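Local coordinates for TT1561 protein (Thermus thermophilus, PDB 1UF3) that is a predicted metal-dependent phosphoesterase of the calcineurin superfamily that binds calcium ions, at the interface of chains A and B and the interface of chains A and C. Sequence-based numbering; all coordinates share one arbitrary frame. Chains: chain A/B/C, hypothetical protein TT1561.

Contact 1: the interface of chains A and B. Residues chain A 134-135, 138-139; chain B 78, 81-82, 85.
A:Trp134 lays the face of its indole on B:Arg82, bringing helix 133-140 of chain A against helix 77-90 of chain B in this calcineurin-superfamily metallophosphoesterase fold; the two helices would join the copies if this pairing persists in solution. The packing is mainly apolar. The six-membered part of the indole rests on the start of the arginine: A:Trp134 CH2 comes within 3.4 Å of B:Arg82 CA. The ring gets there because its CG sits between the backbone N and the carbonyl carbon (chi1 72°). Its other face is backed from within chain A by A:Val135 CG2, 3.4 Å above the ring plane, which sandwiches the indole. B:Leu81 splits its two methyls: CD1 reaches the benzo rim at A:Trp134 CZ3 (3.9 Å), while CD2 touches A:Tyr138 CE2 at 3.6 Å. Across that tyrosine the methyl CB of B:Ala85 meets A:Tyr138 CD1, also at 3.6 Å, so the ring is held between leucine and alanine. A:Val135 CG2 also flanks the rim of a second indole at B:Trp78 CZ3.

A cation-pi contact is the second kind. The extended B:Arg82 chain crosses the indole at about a right angle, its NE 4.3 Å from the centroid of the five-membered ring of A:Trp134, with guanidinium and indole planes inclined by 29°.

Separately, the NH2 tip of A:Arg139 touches the ring rim of B:Trp78 at CH2 (3.7 Å), the two flat groups turned 59° apart.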
# COMPACT_ATOMS: atom_id res chain seq x y z
N TRP A 134 41.47 11.80 17.40
CA TRP A 134 41.34 10.73 18.39
C TRP A 134 39.94 10.67 19.02
O TRP A 134 39.49 9.59 19.42
CB TRP A 134 42.38 10.84 19.51
CG TRP A 134 42.20 11.98 20.49
CD1 TRP A 134 42.73 13.24 20.41
CD2 TRP A 134 41.42 11.96 21.70
NE1 TRP A 134 42.33 14.00 21.49
CE2 TRP A 134 41.53 13.24 22.30
CE3 TRP A 134 40.64 10.98 22.34
CZ2 TRP A 134 40.89 13.57 23.50
CZ3 TRP A 134 39.99 11.31 23.54
CH2 TRP A 134 40.12 12.60 24.10
N VAL A 135 39.25 11.81 19.10
CA VAL A 135 37.92 11.81 19.68
C VAL A 135 36.95 11.19 18.68
O VAL A 135 36.09 10.39 19.06
CB VAL A 135 37.43 13.24 20.08
CG1 VAL A 135 35.90 13.22 20.36
CG2 VAL A 135 38.14 13.71 21.34
N TYR A 138 37.55 7.54 18.75
CA TYR A 138 37.03 6.96 19.97
C TYR A 138 35.50 6.78 19.87
O TYR A 138 34.96 5.81 20.38
CB TYR A 138 37.38 7.84 21.18
CG TYR A 138 37.06 7.19 22.52
CD1 TYR A 138 37.94 6.28 23.11
CD2 TYR A 138 35.85 7.45 23.19
CE1 TYR A 138 37.65 5.65 24.31
CE2 TYR A 138 35.54 6.82 24.40
CZ TYR A 138 36.44 5.93 24.96
OH TYR A 138 36.17 5.31 26.16
N ARG A 139 34.81 7.71 19.21
CA ARG A 139 33.36 7.60 19.08
C ARG A 139 33.01 6.41 18.19
O ARG A 139 32.10 5.65 18.49
CB ARG A 139 32.72 8.84 18.41
CG ARG A 139 32.89 10.18 19.12
CD ARG A 139 32.57 10.13 20.60
NE ARG A 139 32.70 11.45 21.20
CZ ARG A 139 32.69 11.70 22.51
NH1 ARG A 139 32.56 10.71 23.39
NH2 ARG A 139 32.80 12.95 22.94
N TRP B 78 37.34 16.08 29.07
CA TRP B 78 38.37 15.69 28.12
C TRP B 78 39.62 15.02 28.64
O TRP B 78 40.19 14.19 27.95
CB TRP B 78 38.74 16.91 27.26
CG TRP B 78 37.54 17.46 26.55
CD1 TRP B 78 37.02 18.72 26.69
CD2 TRP B 78 36.69 16.77 25.63
NE1 TRP B 78 35.89 18.85 25.91
CE2 TRP B 78 35.67 17.67 25.25
CE3 TRP B 78 36.68 15.48 25.09
CZ2 TRP B 78 34.65 17.32 24.34
CZ3 TRP B 78 35.66 15.13 24.19
CH2 TRP B 78 34.66 16.05 23.82
N LEU B 81 38.56 11.43 29.43
CA LEU B 81 38.34 10.79 28.14
C LEU B 81 39.63 10.41 27.44
O LEU B 81 39.79 9.26 27.01
CB LEU B 81 37.54 11.71 27.22
CG LEU B 81 36.31 11.20 26.47
CD1 LEU B 81 36.46 11.62 25.03
CD2 LEU B 81 36.10 9.67 26.60
N ARG B 82 40.55 11.35 27.33
CA ARG B 82 41.80 11.05 26.63
C ARG B 82 42.60 9.92 27.26
O ARG B 82 43.10 9.04 26.57
CB ARG B 82 42.66 12.30 26.51
CG ARG B 82 43.85 12.10 25.60
CD ARG B 82 44.32 13.42 25.02
NE ARG B 82 45.32 13.21 23.99
CZ ARG B 82 45.80 14.18 23.22
NH1 ARG B 82 45.36 15.43 23.38
NH2 ARG B 82 46.71 13.91 22.29
N ALA B 85 40.97 6.71 26.56
CA ALA B 85 41.22 6.32 25.18
C ALA B 85 42.61 5.69 25.07
O ALA B 85 42.78 4.66 24.40
CB ALA B 85 41.13 7.55 24.26

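Contact 2: the interface of chains A and B. Residues chain A 81-82, 85, 88, 95-96; chain B 134, 138, 141.
This is one of two twin patches in a two-fold symmetric interface, helix 77-90 of chain A against helix 133-140 of chain B, and it combines helix packing with a polar cluster that joins the two copies; the structure alone does not prove that this pair forms in solution. The phenol of B:Tyr138 pushes its OH into chain A. With CG anti to the backbone N (chi1 -173°), the ring slides past A:Ala85, whose CB lies 3.5 Å from B:Tyr138 CD1, and its hydroxyl donates to A:Glu88 OE1 at 2.9 Å, on the syn side of the carboxylate. A:Asn96 ND2 donates to that hydroxyl in turn (3.0 Å), its amide nearly parallel to the phenol ring, and A:Arg95 NH1 adds a weak bond. B:Lys141 NZ takes the anti lone pair of the same A:Glu88 OE1 in a 3.0 Å salt bridge, so two donors grip this oxygen. The other oxygen, A:Glu88 OE2, is met from above the carboxylate plane by the backbone N of A:Asn96, which helps fix the carboxylate. B:Lys141 CE covers one face of the A:Arg95 guanidinium, while a water at its edge links it to B:Tyr138 O. Alongside, A:Arg82 lays its guanidinium nearly parallel to the indole of B:Trp134 (planes 9° apart) in a cation-pi contact, NE 3.8 Å from the five-ring centroid. The charged and hydroxyl groups would give the pairing of the copies its register.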
# COMPACT_ATOMS: atom_id res chain seq x y z
N LEU A 81 21.61 19.88 20.56
CA LEU A 81 21.25 18.62 21.23
C LEU A 81 19.88 18.62 21.92
O LEU A 81 19.13 17.63 21.82
CB LEU A 81 22.33 18.23 22.25
CG LEU A 81 22.31 16.74 22.64
CD1 LEU A 81 22.76 15.91 21.42
CD2 LEU A 81 23.25 16.46 23.82
N ARG A 82 19.53 19.70 22.62
CA ARG A 82 18.25 19.72 23.30
C ARG A 82 17.07 19.72 22.38
O ARG A 82 16.06 19.03 22.63
CB ARG A 82 18.12 20.93 24.22
CG ARG A 82 16.87 20.82 25.11
CD ARG A 82 17.07 21.49 26.46
NE ARG A 82 16.04 21.07 27.41
CZ ARG A 82 15.85 21.62 28.61
NH1 ARG A 82 16.63 22.61 29.03
NH2 ARG A 82 14.90 21.16 29.40
N ALA A 85 16.71 16.38 20.77
CA ALA A 85 16.11 15.51 21.76
C ALA A 85 14.60 15.74 21.83
O ALA A 85 13.83 14.78 21.85
CB ALA A 85 16.77 15.73 23.12
N GLU A 88 12.76 14.46 18.63
CA GLU A 88 12.93 13.01 18.53
C GLU A 88 12.09 12.22 19.54
O GLU A 88 11.93 11.02 19.41
CB GLU A 88 14.40 12.66 18.68
CG GLU A 88 15.22 13.12 17.47
CD GLU A 88 16.72 13.05 17.69
OE1 GLU A 88 17.18 12.25 18.54
OE2 GLU A 88 17.45 13.78 16.99
N ARG A 95 16.75 11.28 13.91
CA ARG A 95 17.84 10.95 14.78
C ARG A 95 19.15 11.68 14.54
O ARG A 95 19.74 11.61 13.45
CB ARG A 95 18.11 9.43 14.70
CG ARG A 95 19.17 8.90 15.66
CD ARG A 95 18.84 9.23 17.14
NE ARG A 95 19.39 8.26 18.08
CZ ARG A 95 20.13 8.55 19.15
NH1 ARG A 95 20.44 9.80 19.44
NH2 ARG A 95 20.55 7.57 19.95
N ASN A 96 19.61 12.37 15.59
CA ASN A 96 20.89 13.03 15.56
C ASN A 96 21.83 11.85 15.82
O ASN A 96 21.74 11.23 16.87
CB ASN A 96 21.01 14.02 16.73
CG ASN A 96 22.38 14.05 17.30
OD1 ASN A 96 23.35 14.18 16.57
ND2 ASN A 96 22.48 13.92 18.63
N TRP B 134 17.43 15.10 31.19
CA TRP B 134 17.15 14.90 29.78
C TRP B 134 18.37 14.43 28.98
O TRP B 134 18.23 13.74 27.98
CB TRP B 134 16.53 16.16 29.13
CG TRP B 134 17.46 17.33 28.94
CD1 TRP B 134 17.68 18.36 29.82
CD2 TRP B 134 18.31 17.57 27.81
NE1 TRP B 134 18.64 19.23 29.30
CE2 TRP B 134 19.04 18.76 28.08
CE3 TRP B 134 18.54 16.89 26.61
CZ2 TRP B 134 19.98 19.29 27.18
CZ3 TRP B 134 19.48 17.42 25.70
CH2 TRP B 134 20.19 18.61 26.00
N TYR B 138 18.62 10.89 27.03
CA TYR B 138 18.93 10.92 25.63
C TYR B 138 20.12 9.98 25.33
O TYR B 138 20.23 9.45 24.23
CB TYR B 138 19.26 12.34 25.19
CG TYR B 138 19.43 12.47 23.71
CD1 TYR B 138 18.34 12.65 22.88
CD2 TYR B 138 20.70 12.38 23.12
CE1 TYR B 138 18.50 12.73 21.50
CE2 TYR B 138 20.86 12.46 21.74
CZ TYR B 138 19.76 12.63 20.95
OH TYR B 138 19.88 12.67 19.60
N LYS B 141 18.56 6.17 25.50
CA LYS B 141 17.59 5.75 24.51
C LYS B 141 18.26 5.02 23.35
O LYS B 141 17.59 4.29 22.61
CB LYS B 141 16.80 6.93 23.96
CG LYS B 141 17.51 7.75 22.86
CD LYS B 141 16.56 8.85 22.37
CE LYS B 141 17.14 9.70 21.25
NZ LYS B 141 16.01 10.37 20.56
O HOH W 1 14.85 12.19 22.44
O HOH W 2 21.94 9.27 22.25
O HOH W 3 13.81 8.91 19.58

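Contact 3: the interface of chains A and C. Residues chain A 6-7, 218; chain C 1-2, 32-34, 63-64.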
# COMPACT_ATOMS: atom_id res chain seq x y z
N ARG A 6 16.52 2.21 0.08
CA ARG A 6 17.30 2.09 -1.14
C ARG A 6 17.72 3.49 -1.62
O ARG A 6 18.86 3.67 -2.06
CB ARG A 6 16.50 1.41 -2.28
CG ARG A 6 17.32 1.35 -3.59
CD ARG A 6 16.75 0.41 -4.68
NE ARG A 6 17.48 0.61 -5.94
CZ ARG A 6 17.04 0.24 -7.14
NH1 ARG A 6 15.88 -0.37 -7.29
NH2 ARG A 6 17.77 0.54 -8.22
N TYR A 7 16.81 4.45 -1.53
CA TYR A 7 17.07 5.82 -1.95
C TYR A 7 17.13 6.77 -0.78
O TYR A 7 16.26 6.76 0.09
CB TYR A 7 16.00 6.29 -2.94
CG TYR A 7 15.97 5.43 -4.17
CD1 TYR A 7 15.16 4.29 -4.24
CD2 TYR A 7 16.84 5.70 -5.23
CE1 TYR A 7 15.21 3.45 -5.34
CE2 TYR A 7 16.91 4.86 -6.33
CZ TYR A 7 16.10 3.72 -6.37
OH TYR A 7 16.20 2.87 -7.44
N ARG A 218 21.97 0.99 -3.92
CA ARG A 218 22.34 -0.24 -4.60
C ARG A 218 23.23 0.02 -5.81
O ARG A 218 24.13 -0.76 -6.08
CB ARG A 218 21.09 -1.00 -5.03
CG ARG A 218 20.20 -1.40 -3.86
CD ARG A 218 19.03 -2.27 -4.31
NE ARG A 218 19.45 -3.65 -4.48
CZ ARG A 218 18.78 -4.56 -5.17
NH1 ARG A 218 17.64 -4.24 -5.77
NH2 ARG A 218 19.25 -5.80 -5.26
N MSE C 1 11.83 2.69 -2.81
CA MSE C 1 11.82 2.65 -4.30
C MSE C 1 11.35 4.00 -4.85
O MSE C 1 10.62 4.73 -4.18
CB MSE C 1 10.86 1.55 -4.80
CG MSE C 1 11.27 0.10 -4.43
SE MSE C 1 13.02 -0.49 -5.13
CE MSE C 1 12.48 -0.85 -6.97
N ARG C 2 11.79 4.32 -6.07
CA ARG C 2 11.38 5.57 -6.69
C ARG C 2 9.85 5.56 -6.77
O ARG C 2 9.21 4.50 -6.75
CB ARG C 2 11.97 5.69 -8.10
CG ARG C 2 13.49 5.89 -8.16
CD ARG C 2 13.99 5.97 -9.62
NE ARG C 2 15.36 6.45 -9.75
CZ ARG C 2 16.43 5.69 -10.01
NH1 ARG C 2 16.30 4.37 -10.19
NH2 ARG C 2 17.62 6.25 -10.10
N GLY C 32 20.97 0.31 -11.53
CA GLY C 32 20.02 1.25 -10.94
C GLY C 32 18.59 0.96 -11.40
O GLY C 32 17.70 1.81 -11.29
N ALA C 33 18.37 -0.23 -11.94
CA ALA C 33 17.05 -0.64 -12.41
C ALA C 33 16.00 -0.53 -11.30
O ALA C 33 16.30 -0.78 -10.13
CB ALA C 33 17.09 -2.10 -12.90
N ASP C 34 14.79 -0.15 -11.68
CA ASP C 34 13.68 -0.04 -10.72
C ASP C 34 12.86 -1.32 -10.81
O ASP C 34 12.10 -1.64 -9.89
CB ASP C 34 12.74 1.10 -11.09
CG ASP C 34 13.39 2.45 -11.02
OD1 ASP C 34 14.02 2.74 -9.99
OD2 ASP C 34 13.24 3.21 -11.99
N HIS C 63 15.87 -9.13 -6.20
CA HIS C 63 15.11 -8.34 -5.23
C HIS C 63 14.55 -7.06 -5.85
O HIS C 63 14.77 -5.95 -5.39
CB HIS C 63 15.98 -8.02 -4.03
CG HIS C 63 16.45 -9.25 -3.30
ND1 HIS C 63 17.74 -9.39 -2.83
CD2 HIS C 63 15.81 -10.40 -2.99
CE1 HIS C 63 17.87 -10.58 -2.27
NE2 HIS C 63 16.71 -11.21 -2.36
N LEU C 64 13.80 -7.24 -6.93
CA LEU C 64 13.20 -6.13 -7.61
C LEU C 64 11.88 -6.58 -8.18
O LEU C 64 11.70 -7.77 -8.44
CB LEU C 64 14.09 -5.67 -8.79
CG LEU C 64 15.31 -4.77 -8.62
CD1 LEU C 64 15.98 -4.67 -10.01
CD2 LEU C 64 14.91 -3.36 -8.10
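A:Arg6 reaches straight across to C:Ala33 and clamps its carbonyl end-on, NH1 at 2.9 Å and NH2 at 2.8 Å from C:Ala33 O. CG anti to the backbone N (chi1 178°) and an extended chain carry the guanidinium there; the oxygen lies near its plane, with NH1 in the carbonyl plane and NH2 well above it. This is the tight part. A:Tyr7 sits next to A:Arg6, its CZ 3.4 Å above the guanidinium plane. A:Tyr7 CE1 lies 3.6 Å from CA of the selenomethionine C:Met1, while C:Arg2 CG sits over a face of the ring. C:Arg2 turns a guanidinium face to A:Tyr7 CE2. Within chain C, its NH1 is held by C:Asp34 OD1 at 2.8 Å, a salt bridge, and by C:Gly32 O, which lock its rotation; A:Tyr7 OH lies 3.1 Å from that NH1. C:Met1, C:Gly32 and C:Asp34 are calcium-binding positions of this protein.

The looser flank is A:Arg218, bent at chi3, whose NH1 stays 3.4 Å from C:His63 O. The structure alone does not show that this contact forms outside the crystal. A:Tyr7 opens strand 7-12, A:Arg6 comes just before it and A:Arg218 lies between strands 211-216 and 221-226, facing chain C's N-terminus and loops before strands 35-39 and 66-69.

Contact 4: the interface of chains A and C. Residues chain A 29-32; chain C 2-3.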
# COMPACT_ATOMS: atom_id res chain seq x y z
N PRO A 29 8.34 13.11 -1.03
CA PRO A 29 7.28 12.27 -1.60
C PRO A 29 7.37 12.16 -3.11
O PRO A 29 7.10 11.12 -3.68
CB PRO A 29 5.98 12.97 -1.15
CG PRO A 29 6.39 13.71 0.10
CD PRO A 29 7.78 14.24 -0.28
N ASP A 30 7.74 13.26 -3.76
CA ASP A 30 7.82 13.21 -5.20
C ASP A 30 8.94 12.28 -5.69
O ASP A 30 8.78 11.62 -6.70
CB ASP A 30 7.99 14.61 -5.78
CG ASP A 30 7.98 14.61 -7.29
OD1 ASP A 30 9.00 15.01 -7.88
OD2 ASP A 30 6.97 14.20 -7.90
N THR A 31 10.05 12.22 -4.97
CA THR A 31 11.15 11.34 -5.40
C THR A 31 11.00 9.89 -4.96
O THR A 31 11.56 8.99 -5.57
CB THR A 31 12.51 11.83 -4.90
OG1 THR A 31 12.56 11.78 -3.47
CG2 THR A 31 12.78 13.24 -5.37
N GLY A 32 10.24 9.65 -3.90
CA GLY A 32 10.09 8.29 -3.41
C GLY A 32 11.18 7.95 -2.43
O GLY A 32 11.31 6.79 -2.03
N ARG C 2 11.79 4.32 -6.07
CA ARG C 2 11.38 5.57 -6.69
C ARG C 2 9.85 5.56 -6.77
O ARG C 2 9.21 4.50 -6.75
CB ARG C 2 11.97 5.69 -8.10
CG ARG C 2 13.49 5.89 -8.16
CD ARG C 2 13.99 5.97 -9.62
NE ARG C 2 15.36 6.45 -9.75
CZ ARG C 2 16.43 5.69 -10.01
NH1 ARG C 2 16.30 4.37 -10.19
NH2 ARG C 2 17.62 6.25 -10.10
N ARG C 3 9.26 6.75 -6.85
CA ARG C 3 7.82 6.87 -6.90
C ARG C 3 7.27 6.28 -8.18
O ARG C 3 6.22 5.63 -8.17
CB ARG C 3 7.40 8.35 -6.82
CG ARG C 3 5.89 8.56 -6.96
CD ARG C 3 5.47 10.02 -6.70
NE ARG C 3 5.96 10.92 -7.74
CZ ARG C 3 5.32 11.18 -8.86
NH1 ARG C 3 4.14 10.62 -9.11
NH2 ARG C 3 5.87 11.98 -9.76
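C:Arg3 NE donates to A:Asp30 O, a backbone carbonyl near the end of helix 27-31, at 3.1 Å and with a fairly straight 155° at the hydrogen. The carbonyl oxygen lies close to the guanidinium plane, while the donor is tilted modestly from the carbonyl plane. The side chain leaves with CG anti to the backbone N, runs extended, then bends at chi3 (67°), which turns the guanidinium so that its edge faces the A:Asp30 carbonyl. It also pairs with the side chain of the same residue: C:Arg3 NH2 and A:Asp30 OD2 lie 3.1 Å apart, but no N-H is aimed at the oxygen, so the pair is a salt bridge without a hydrogen bond. Carboxylate and guanidinium are turned 27° apart. One aspartate thus meets the arginine with both its backbone carbonyl and its carboxylate. Carbonyls at a helix C-terminus probably favour a cation here. The main chain of chain C adds a weak bond, C:Arg3 N to A:Thr31 O at 3.5 Å. The patch is small, and this pairing of chains may belong to the crystal and not to the protein in solution. The methylene carbon C:Arg3 CD sits 3.6 Å from A:Pro29 O.

Contacts 1 and 2, their C-alpha centres about 21 Å apart, are symmetry-related parts of one two-fold interface: helices 77-90 and 133-140 appear in both with the chains exchanged. Contacts 3 and 4 lie about 12 Å apart and share C:Arg2, so the N-terminal arm of chain C spans both; this interface is not an exact two-fold. The two interfaces are well separated on chain A, with contact 3 about 39 Å from contact 1 and contact 4 about 28 Å from contact 2. One copy can therefore touch two neighbours at once, consistent with the eight copies of the deposited assembly.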